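Local atomic coordinates of protein with a SET domain within carboxy region (Cryptosporidium parvum, PDB entry 4LDG), a protein that probably methylates a lysine of histone H4, this chain being the carboxy-terminal part that carries the SET domain. Residues Leu165-Asn170 and Tyr204-Thr209; Phe197-Lys202 and Val234-Asn239; Pro228-Lys233 and Leu257-Gly262. One frame throughout, in Å; residues are numbered along the deposited sequence. Where two conformers were deposited one is given.

Contact 1: residues Leu165-Asn170 and Tyr204-Thr209; sequences LEYKGN and YCIDAT
Two backbone bonds join Asn170 and Asp207 as an antiparallel hydrogen-bonded pair. Asn170 N donates to Asp207 O at 2.9 Å, and Asp207 N returns a bond of 2.9 Å to Asn170 O; in both the donor stands above the carbonyl plane. On the face that carries both side chains, a water adds a looser link, donating to Asp207 OD2 (2.8 Å) and accepting from Asn170 ND2 (3.2 Å). Asp207 holds CG anti to its backbone N (chi1 -176°), and its OD1 serves two donors. Thr209 OG1 meets Asp207 OD1 on its syn lone pair at 2.7 Å, while Thr209 N reaches the same OD1 from above the carboxylate plane at 2.9 Å, making an Asx turn where strand 202-207 ends. OD2 is also bonded to Tyr185 OH of helix 175-187. Gly169 suits its place because its CA lies 3.6 Å from Ile206 CG2, where a beta carbon would clash. The same beta-branch methyl, Ile206 CG2, meets Tyr167 CD2 in the plane of the ring, at its edge (3.8 Å). Lys168 leaves the backbone on the side away from Tyr204-Thr209, and its NZ forms a salt bridge with Glu135. With both oxygens of the buried Asp207 so well supplied with partners, the carboxylate is probably ionised, and its bonds to Thr209 and Tyr185 would hold the end of strand 202-207 in place.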
loop_
_atom_site.group_PDB
_atom_site.type_symbol
_atom_site.label_atom_id
_atom_site.label_comp_id
_atom_site.label_asym_id
_atom_site.label_seq_id
_atom_site.Cartn_x
_atom_site.Cartn_y
_atom_site.Cartn_z
ATOM N N LEU A 165 -0.375 0.922 1.583
ATOM C CA LEU A 165 -0.712 0.135 0.393
ATOM C C LEU A 165 0.325 -0.934 0.250
ATOM O O LEU A 165 1.488 -0.740 0.667
ATOM C CB LEU A 165 -0.617 0.997 -0.871
ATOM C CG LEU A 165 -1.653 2.078 -1.152
ATOM C CD1 LEU A 165 -1.144 2.974 -2.279
ATOM C CD2 LEU A 165 -3.015 1.490 -1.508
ATOM N N GLU A 166 -0.041 -2.039 -0.382
ATOM C CA GLU A 166 0.958 -3.040 -0.710
ATOM C C GLU A 166 1.548 -2.631 -2.044
ATOM O O GLU A 166 0.836 -2.117 -2.882
ATOM C CB GLU A 166 0.360 -4.445 -0.790
ATOM C CG GLU A 166 1.396 -5.513 -1.114
ATOM C CD GLU A 166 0.848 -6.922 -1.218
ATOM O OE1 GLU A 166 -0.345 -7.147 -0.920
ATOM O OE2 GLU A 166 1.634 -7.822 -1.597
ATOM N N TYR A 167 2.847 -2.847 -2.230
ATOM C CA TYR A 167 3.444 -2.698 -3.545
ATOM C C TYR A 167 3.234 -4.016 -4.287
ATOM O O TYR A 167 4.011 -4.949 -4.148
ATOM C CB TYR A 167 4.922 -2.353 -3.445
ATOM C CG TYR A 167 5.498 -1.797 -4.730
ATOM C CD1 TYR A 167 5.524 -0.429 -4.949
ATOM C CD2 TYR A 167 5.992 -2.625 -5.727
ATOM C CE1 TYR A 167 6.035 0.107 -6.115
ATOM C CE2 TYR A 167 6.507 -2.095 -6.908
ATOM C CZ TYR A 167 6.523 -0.721 -7.088
ATOM O OH TYR A 167 7.037 -0.148 -8.210
ATOM N N LYS A 168 2.153 -4.093 -5.041
ATOM C CA LYS A 168 1.787 -5.299 -5.781
ATOM C C LYS A 168 2.375 -5.390 -7.171
ATOM O O LYS A 168 2.548 -4.384 -7.845
ATOM C CB LYS A 168 0.275 -5.354 -5.915
ATOM C CG LYS A 168 -0.424 -5.615 -4.596
ATOM C CD LYS A 168 -1.916 -5.431 -4.705
ATOM C CE LYS A 168 -2.570 -6.148 -3.556
ATOM N NZ LYS A 168 -3.935 -5.611 -3.304
ATOM N N GLY A 169 2.620 -6.609 -7.631
ATOM C CA GLY A 169 3.149 -6.812 -8.986
ATOM C C GLY A 169 3.437 -8.276 -9.120
ATOM O O GLY A 169 3.014 -9.019 -8.267
ATOM N N ASN A 170 4.159 -8.683 -10.168
ATOM C CA ASN A 170 4.686 -10.044 -10.275
ATOM C C ASN A 170 6.033 -10.131 -9.582
ATOM O O ASN A 170 6.969 -9.386 -9.903
ATOM C CB ASN A 170 4.875 -10.469 -11.740
ATOM C CG ASN A 170 3.601 -10.362 -12.551
ATOM O OD1 ASN A 170 2.516 -10.711 -12.077
ATOM N ND2 ASN A 170 3.722 -9.881 -13.791
ATOM N N TYR A 204 15.125 -9.896 -4.596
ATOM C CA TYR A 204 13.864 -10.035 -5.300
ATOM C C TYR A 204 13.636 -8.824 -6.194
ATOM O O TYR A 204 14.318 -7.795 -6.081
ATOM C CB TYR A 204 12.697 -10.148 -4.316
ATOM C CG TYR A 204 12.671 -11.378 -3.390
ATOM C CD1 TYR A 204 11.990 -12.528 -3.746
ATOM C CD2 TYR A 204 13.271 -11.347 -2.145
ATOM C CE1 TYR A 204 11.929 -13.637 -2.898
ATOM C CE2 TYR A 204 13.218 -12.438 -1.288
ATOM C CZ TYR A 204 12.546 -13.586 -1.663
ATOM O OH TYR A 204 12.498 -14.671 -0.800
ATOM N N CYS A 205 12.684 -8.966 -7.098
ATOM C CA CYS A 205 12.199 -7.844 -7.840
ATOM C C CYS A 205 10.684 -7.962 -7.970
ATOM O O CYS A 205 10.181 -9.031 -8.284
ATOM C CB CYS A 205 12.843 -7.790 -9.219
ATOM S SG CYS A 205 12.303 -6.335 -10.155
ATOM N N ILE A 206 9.964 -6.871 -7.712
ATOM C CA ILE A 206 8.553 -6.835 -8.014
ATOM C C ILE A 206 8.349 -6.005 -9.257
ATOM O O ILE A 206 8.642 -4.799 -9.269
ATOM C CB ILE A 206 7.711 -6.297 -6.860
ATOM C CG1 ILE A 206 7.682 -7.322 -5.716
ATOM C CG2 ILE A 206 6.275 -6.081 -7.313
ATOM C CD1 ILE A 206 7.381 -6.727 -4.354
ATOM N N ASP A 207 7.858 -6.667 -10.307
ATOM C CA ASP A 207 7.543 -6.014 -11.566
ATOM C C ASP A 207 6.066 -5.644 -11.609
ATOM O O ASP A 207 5.237 -6.501 -11.832
ATOM C CB ASP A 207 7.872 -6.919 -12.768
ATOM C CG ASP A 207 7.648 -6.214 -14.088
ATOM O OD1 ASP A 207 7.357 -5.006 -14.031
ATOM O OD2 ASP A 207 7.733 -6.852 -15.175
ATOM N N ALA A 208 5.759 -4.354 -11.440
ATOM C CA ALA A 208 4.381 -3.841 -11.555
ATOM C C ALA A 208 4.117 -3.087 -12.885
ATOM O O ALA A 208 3.189 -2.276 -12.979
ATOM C CB ALA A 208 4.079 -2.938 -10.359
ATOM N N THR A 209 4.909 -3.381 -13.918
ATOM C CA THR A 209 4.805 -2.671 -15.209
ATOM C C THR A 209 3.475 -2.904 -15.909
ATOM O O THR A 209 2.847 -1.941 -16.323
ATOM C CB THR A 209 5.958 -3.037 -16.156
ATOM O OG1 THR A 209 7.197 -2.734 -15.518
ATOM C CG2 THR A 209 5.861 -2.275 -17.467
HETATM O O HOH W 1 6.674 -9.413 -14.923
#

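Contact 2: residues Phe197-Lys202 and Val234-Asn239; sequences FKANDK and VLMIEN
No hydrogen bond crosses between Phe197-Lys202 and Val234-Asn239; the strands here, with axes 9.1 Å apart and crossing at -53°, meet through side chains alone. The firm part is built on Val234, whose two methyl branches are divided between two buried partners. With Val234 CG1 anti to the backbone N (chi1 173°), that methyl touches Ala199 CB at 3.9 Å, and Val234 CG2 reaches Phe197 CE1 at 4.0 Å. Phe197 holds its ring in the crowded position between backbone N and carbonyl carbon (chi1 63°), which carries the ring obliquely across the valine. A beta-branched residue suits this spot because it offers two divergent methyls from a short stem; Ala199 is small, and its CB meets the valine methyl directly.

Toward the turn the contact passes from buried residues to the exposed Asn200. Met236 bends at chi2 and chi3, so that both Met236 SD and Met236 CE lie 4.0 Å from Asn200 CB, while Met236 SD makes only a long approach of 4.5 Å to Ala199 CB. An unbranched, flexible thioether adapts well to such a margin. Asn200 and Asp201 occupy the two middle positions of a type I' turn, closed by Ala199 N to Lys202 O at 2.9 Å and Lys202 N to Ala199 O at 3.0 Å. Both have positive phi, a conformation that asparagine adopts readily, and Asp201 is modelled only as far as CB.

The contact thus brings the end of strand 194-199 and its turn against strand 230-237, at the edge of a different antiparallel sheet. Ile267 packs on both Phe197 and Val234, Val234 also packs on Pro241 and Leu243 of strand 240-247, and Leu235, pointing away, packs on helix 121-134.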
loop_
_atom_site.group_PDB
_atom_site.type_symbol
_atom_site.label_atom_id
_atom_site.label_comp_id
_atom_site.label_asym_id
_atom_site.label_seq_id
_atom_site.Cartn_x
_atom_site.Cartn_y
_atom_site.Cartn_z
ATOM N N PHE A 197 14.682 -5.239 -4.356
ATOM C CA PHE A 197 14.942 -5.198 -2.916
ATOM C C PHE A 197 15.542 -6.515 -2.416
ATOM O O PHE A 197 15.510 -7.555 -3.101
ATOM C CB PHE A 197 13.660 -4.901 -2.098
ATOM C CG PHE A 197 12.577 -5.948 -2.228
ATOM C CD1 PHE A 197 12.334 -6.859 -1.204
ATOM C CD2 PHE A 197 11.783 -6.007 -3.361
ATOM C CE1 PHE A 197 11.333 -7.802 -1.315
ATOM C CE2 PHE A 197 10.798 -6.965 -3.501
ATOM C CZ PHE A 197 10.565 -7.863 -2.466
ATOM N N LYS A 198 16.107 -6.448 -1.218
ATOM C CA LYS A 198 16.626 -7.615 -0.519
ATOM C C LYS A 198 15.768 -7.870 0.724
ATOM O O LYS A 198 15.504 -6.947 1.503
ATOM C CB LYS A 198 18.077 -7.363 -0.114
ATOM C CG LYS A 198 18.816 -8.601 0.392
ATOM C CD LYS A 198 20.227 -8.248 0.882
ATOM C CE LYS A 198 21.262 -9.321 0.533
ATOM N NZ LYS A 198 21.686 -9.279 -0.906
ATOM N N ALA A 199 15.317 -9.111 0.896
ATOM C CA ALA A 199 14.641 -9.542 2.136
ATOM C C ALA A 199 14.984 -10.999 2.453
ATOM O O ALA A 199 15.070 -11.822 1.540
ATOM C CB ALA A 199 13.126 -9.400 2.002
ATOM N N ASN A 200 15.133 -11.323 3.740
ATOM C CA ASN A 200 15.382 -12.708 4.161
ATOM C C ASN A 200 16.659 -13.230 3.497
ATOM O O ASN A 200 16.721 -14.385 3.090
ATOM C CB ASN A 200 14.180 -13.610 3.795
ATOM C CG ASN A 200 13.903 -14.699 4.839
ATOM O OD1 ASN A 200 13.778 -14.411 6.031
ATOM N ND2 ASN A 200 13.767 -15.944 4.388
ATOM N N ASP A 201 17.648 -12.341 3.356
ATOM C CA ASP A 201 18.949 -12.635 2.721
ATOM C C ASP A 201 18.866 -13.058 1.241
ATOM O O ASP A 201 19.801 -13.681 0.712
ATOM C CB ASP A 201 19.743 -13.675 3.553
ATOM N N LYS A 202 17.769 -12.695 0.577
ATOM C CA LYS A 202 17.567 -13.016 -0.841
ATOM C C LYS A 202 17.194 -11.759 -1.652
ATOM O O LYS A 202 16.581 -10.840 -1.127
ATOM C CB LYS A 202 16.481 -14.089 -0.962
ATOM C CG LYS A 202 16.234 -14.628 -2.359
ATOM C CD LYS A 202 15.276 -15.820 -2.332
ATOM C CE LYS A 202 15.260 -16.589 -3.655
ATOM N NZ LYS A 202 15.073 -15.731 -4.870
ATOM N N VAL A 234 8.765 -5.156 4.737
ATOM C CA VAL A 234 8.487 -6.457 4.137
ATOM C C VAL A 234 8.035 -7.411 5.236
ATOM O O VAL A 234 8.579 -7.379 6.324
ATOM C CB VAL A 234 9.712 -7.057 3.405
ATOM C CG1 VAL A 234 9.421 -8.484 2.953
ATOM C CG2 VAL A 234 10.061 -6.236 2.182
ATOM N N LEU A 235 7.019 -8.211 4.937
ATOM C CA LEU A 235 6.663 -9.370 5.732
ATOM C C LEU A 235 6.799 -10.596 4.871
ATOM O O LEU A 235 6.279 -10.635 3.744
ATOM C CB LEU A 235 5.210 -9.307 6.207
ATOM C CG LEU A 235 4.825 -8.289 7.288
ATOM C CD1 LEU A 235 3.397 -8.548 7.750
ATOM C CD2 LEU A 235 5.775 -8.300 8.480
ATOM N N MET A 236 7.464 -11.606 5.417
ATOM C CA MET A 236 7.486 -12.912 4.793
ATOM C C MET A 236 6.225 -13.619 5.231
ATOM O O MET A 236 6.036 -13.815 6.414
ATOM C CB MET A 236 8.718 -13.710 5.231
ATOM C CG MET A 236 10.028 -13.006 4.929
ATOM S SD MET A 236 10.308 -12.663 3.176
ATOM C CE MET A 236 10.490 -14.335 2.563
ATOM N N ILE A 237 5.360 -13.952 4.274
ATOM C CA ILE A 237 4.100 -14.617 4.537
ATOM C C ILE A 237 4.044 -15.797 3.606
ATOM O O ILE A 237 4.161 -15.631 2.397
ATOM C CB ILE A 237 2.907 -13.708 4.271
ATOM C CG1 ILE A 237 2.857 -12.635 5.339
ATOM C CG2 ILE A 237 1.612 -14.519 4.266
ATOM C CD1 ILE A 237 1.901 -11.510 5.044
ATOM N N GLU A 238 3.899 -16.998 4.161
ATOM C CA GLU A 238 3.808 -18.212 3.357
ATOM C C GLU A 238 4.949 -18.291 2.318
ATOM O O GLU A 238 4.741 -18.619 1.153
ATOM C CB GLU A 238 2.408 -18.315 2.731
ATOM C CG GLU A 238 1.316 -18.594 3.768
ATOM C CD GLU A 238 -0.106 -18.551 3.203
ATOM O OE1 GLU A 238 -0.744 -17.456 3.223
ATOM O OE2 GLU A 238 -0.596 -19.620 2.765
ATOM N N ASN A 239 6.150 -17.957 2.788
ATOM C CA ASN A 239 7.408 -18.115 2.046
ATOM C C ASN A 239 7.719 -17.048 0.999
ATOM O O ASN A 239 8.713 -17.138 0.286
ATOM C CB ASN A 239 7.478 -19.507 1.425
ATOM C CG ASN A 239 8.038 -20.523 2.389
ATOM O OD1 ASN A 239 7.385 -20.890 3.363
ATOM N ND2 ASN A 239 9.271 -20.950 2.149
#

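Contact 3: residues Pro228-Lys233 and Leu257-Gly262; sequences PNIITK and LLFDYG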
loop_
_atom_site.group_PDB
_atom_site.type_symbol
_atom_site.label_atom_id
_atom_site.label_comp_id
_atom_site.label_asym_id
_atom_site.label_seq_id
_atom_site.Cartn_x
_atom_site.Cartn_y
_atom_site.Cartn_z
ATOM N N PRO A 228 9.939 12.680 1.473
ATOM C CA PRO A 228 9.085 11.491 1.436
ATOM C C PRO A 228 8.213 11.439 2.657
ATOM O O PRO A 228 8.603 11.958 3.726
ATOM C CB PRO A 228 10.074 10.338 1.438
ATOM C CG PRO A 228 11.266 10.875 2.142
ATOM C CD PRO A 228 11.317 12.352 1.881
ATOM N N ASN A 229 7.038 10.837 2.510
ATOM C CA ASN A 229 6.189 10.661 3.683
ATOM C C ASN A 229 5.779 9.232 3.964
ATOM O O ASN A 229 5.024 9.011 4.897
ATOM C CB ASN A 229 4.984 11.575 3.623
ATOM C CG ASN A 229 4.158 11.379 2.385
ATOM O OD1 ASN A 229 4.262 10.381 1.682
ATOM N ND2 ASN A 229 3.293 12.347 2.127
ATOM N N ILE A 230 6.293 8.285 3.162
ATOM C CA ILE A 230 6.131 6.869 3.412
ATOM C C ILE A 230 7.459 6.147 3.248
ATOM O O ILE A 230 8.380 6.681 2.655
ATOM C CB ILE A 230 5.101 6.241 2.500
ATOM C CG1 ILE A 230 5.543 6.307 1.041
ATOM C CG2 ILE A 230 3.763 6.939 2.655
ATOM C CD1 ILE A 230 4.510 5.707 0.108
ATOM N N ILE A 231 7.540 4.963 3.843
ATOM C CA ILE A 231 8.680 4.069 3.751
ATOM C C ILE A 231 8.184 2.639 3.517
ATOM O O ILE A 231 7.018 2.347 3.713
ATOM C CB ILE A 231 9.515 4.056 5.039
ATOM C CG1 ILE A 231 8.667 3.686 6.253
ATOM C CG2 ILE A 231 10.160 5.409 5.263
ATOM C CD1 ILE A 231 9.506 3.469 7.515
ATOM N N THR A 232 9.082 1.744 3.147
ATOM C CA THR A 232 8.697 0.360 2.890
ATOM C C THR A 232 9.063 -0.581 4.031
ATOM O O THR A 232 9.929 -0.304 4.857
ATOM C CB THR A 232 9.321 -0.156 1.590
ATOM O OG1 THR A 232 10.703 0.183 1.578
ATOM C CG2 THR A 232 8.637 0.469 0.392
ATOM N N LYS A 233 8.345 -1.688 4.068
ATOM C CA LYS A 233 8.586 -2.766 4.990
ATOM C C LYS A 233 8.261 -4.040 4.244
ATOM O O LYS A 233 7.607 -4.002 3.213
ATOM C CB LYS A 233 7.717 -2.610 6.240
ATOM C CG LYS A 233 8.305 -1.597 7.185
ATOM C CD LYS A 233 7.488 -1.448 8.449
ATOM C CE LYS A 233 8.090 -0.409 9.411
ATOM N NZ LYS A 233 9.585 -0.349 9.432
ATOM N N LEU A 257 1.215 11.353 -1.687
ATOM C CA LEU A 257 2.105 10.359 -1.114
ATOM C C LEU A 257 3.419 10.422 -1.872
ATOM O O LEU A 257 3.448 10.448 -3.108
ATOM C CB LEU A 257 1.531 8.961 -1.226
ATOM C CG LEU A 257 0.131 8.726 -0.664
ATOM C CD1 LEU A 257 -0.187 7.241 -0.652
ATOM C CD2 LEU A 257 0.006 9.309 0.722
ATOM N N LEU A 258 4.507 10.439 -1.119
ATOM C CA LEU A 258 5.849 10.496 -1.689
ATOM C C LEU A 258 6.774 9.492 -1.009
ATOM O O LEU A 258 6.697 9.280 0.183
ATOM C CB LEU A 258 6.420 11.915 -1.591
ATOM C CG LEU A 258 5.681 12.986 -2.414
ATOM C CD1 LEU A 258 6.108 14.414 -2.063
ATOM C CD2 LEU A 258 5.884 12.717 -3.901
ATOM N N PHE A 259 7.651 8.903 -1.811
ATOM C CA PHE A 259 8.526 7.858 -1.405
ATOM C C PHE A 259 9.920 8.118 -1.974
ATOM O O PHE A 259 10.063 8.500 -3.136
ATOM C CB PHE A 259 7.984 6.526 -1.947
ATOM C CG PHE A 259 8.845 5.363 -1.624
ATOM C CD1 PHE A 259 9.084 5.012 -0.308
ATOM C CD2 PHE A 259 9.440 4.626 -2.626
ATOM C CE1 PHE A 259 9.927 3.936 -0.005
ATOM C CE2 PHE A 259 10.254 3.549 -2.331
ATOM C CZ PHE A 259 10.489 3.191 -1.020
ATOM N N ASP A 260 10.945 7.887 -1.160
ATOM C CA ASP A 260 12.319 7.961 -1.617
ATOM C C ASP A 260 12.698 6.614 -2.187
ATOM O O ASP A 260 12.983 5.690 -1.443
ATOM C CB ASP A 260 13.247 8.305 -0.460
ATOM C CG ASP A 260 14.709 8.369 -0.884
ATOM O OD1 ASP A 260 14.995 8.109 -2.061
ATOM O OD2 ASP A 260 15.574 8.684 -0.043
ATOM N N TYR A 261 12.674 6.486 -3.506
ATOM C CA TYR A 261 13.050 5.245 -4.162
ATOM C C TYR A 261 14.544 4.955 -4.192
ATOM O O TYR A 261 14.941 3.957 -4.778
ATOM C CB TYR A 261 12.548 5.213 -5.584
ATOM C CG TYR A 261 11.046 5.074 -5.773
ATOM C CD1 TYR A 261 10.472 3.840 -6.052
ATOM C CD2 TYR A 261 10.209 6.176 -5.725
ATOM C CE1 TYR A 261 9.103 3.709 -6.268
ATOM C CE2 TYR A 261 8.858 6.048 -5.944
ATOM C CZ TYR A 261 8.304 4.799 -6.220
ATOM O OH TYR A 261 6.947 4.651 -6.417
ATOM N N GLY A 262 15.380 5.786 -3.570
ATOM C CA GLY A 262 16.832 5.599 -3.650
ATOM C C GLY A 262 17.500 4.899 -2.476
ATOM O O GLY A 262 18.717 4.714 -2.466
HETATM O O HOH W 2 10.934 6.876 1.796
#
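Phe259 presents its ring edge in two directions. In the ring plane lies Ile230 O, 3.5 Å from Phe259 CD1, and also Tyr261 CD1, while Phe259 CD2 is set over the centre of one face of the Tyr261 ring. Thr232 CG2 approaches obliquely, 3.6 Å from Phe259 CZ, and Phe245 meets the phenylalanine edge-to-face. With CG anti to the backbone N (chi1 178°), Phe259 carries its ring back toward Pro228-Lys233, although the side chain sets out away from it; Phe259 CB still touches Ile230 CG1 (3.9 Å). A flat ring suitably offers its edge to the Ile230 carbonyl.

Asn229, its amide swung into the crowded position between backbone N and carbonyl carbon, accepts from Leu258 N through Asn229 OD1 at 2.8 Å, almost straight (179°). Leu258 O takes two donors: Asn229 N at 2.8 Å and, more weakly, Ile230 N at 3.2 Å, nearly along the C=O axis. Asparagine mimics a peptide group here, its ND2 donating to Glu256 O. A water extends the join from Ile230 O (2.7 Å) to Asp260 N (3.1 Å), beside Pro228. Asp260 OD1 accepts from Gly262 N in an Asx turn.

The LLFDYG sequence belongs to the C-terminal signature of SET domains, which with the Asn-His-Ser motif starting at Asn222 builds the pseudoknot of this fold. The short, weakly bonded strand 258-259 runs parallel to strand 222-223, Tyr261 OH is hydrogen-bonded to Ile221 O and the backbone Tyr261 N to His223 ND1, while strand 230-237 belongs to a separate antiparallel sheet, paired with strand 240-247.

From the N terminus, contact 1 closes the first loop, returning Tyr204-Thr209 to Leu165-Asn170 after helix 175-187 and the hairpin strand 194-199. Contact 2 opens inside that loop, at Phe197-Lys202, and closes beyond it at Val234-Asn239, so the two cross. Contact 3 in turn opens at Pro228-Lys233, before contact 2 has closed, and crosses it, but lies in series with contact 1. Contacts 1 and 2 touch directly: Tyr204 N is probably hydrogen-bonded to Phe197 O. Contacts 2 and 3 share strand 230-237. Together they tie the two three-stranded antiparallel sheets to each other and to the parallel pair 222-223 and 258-259.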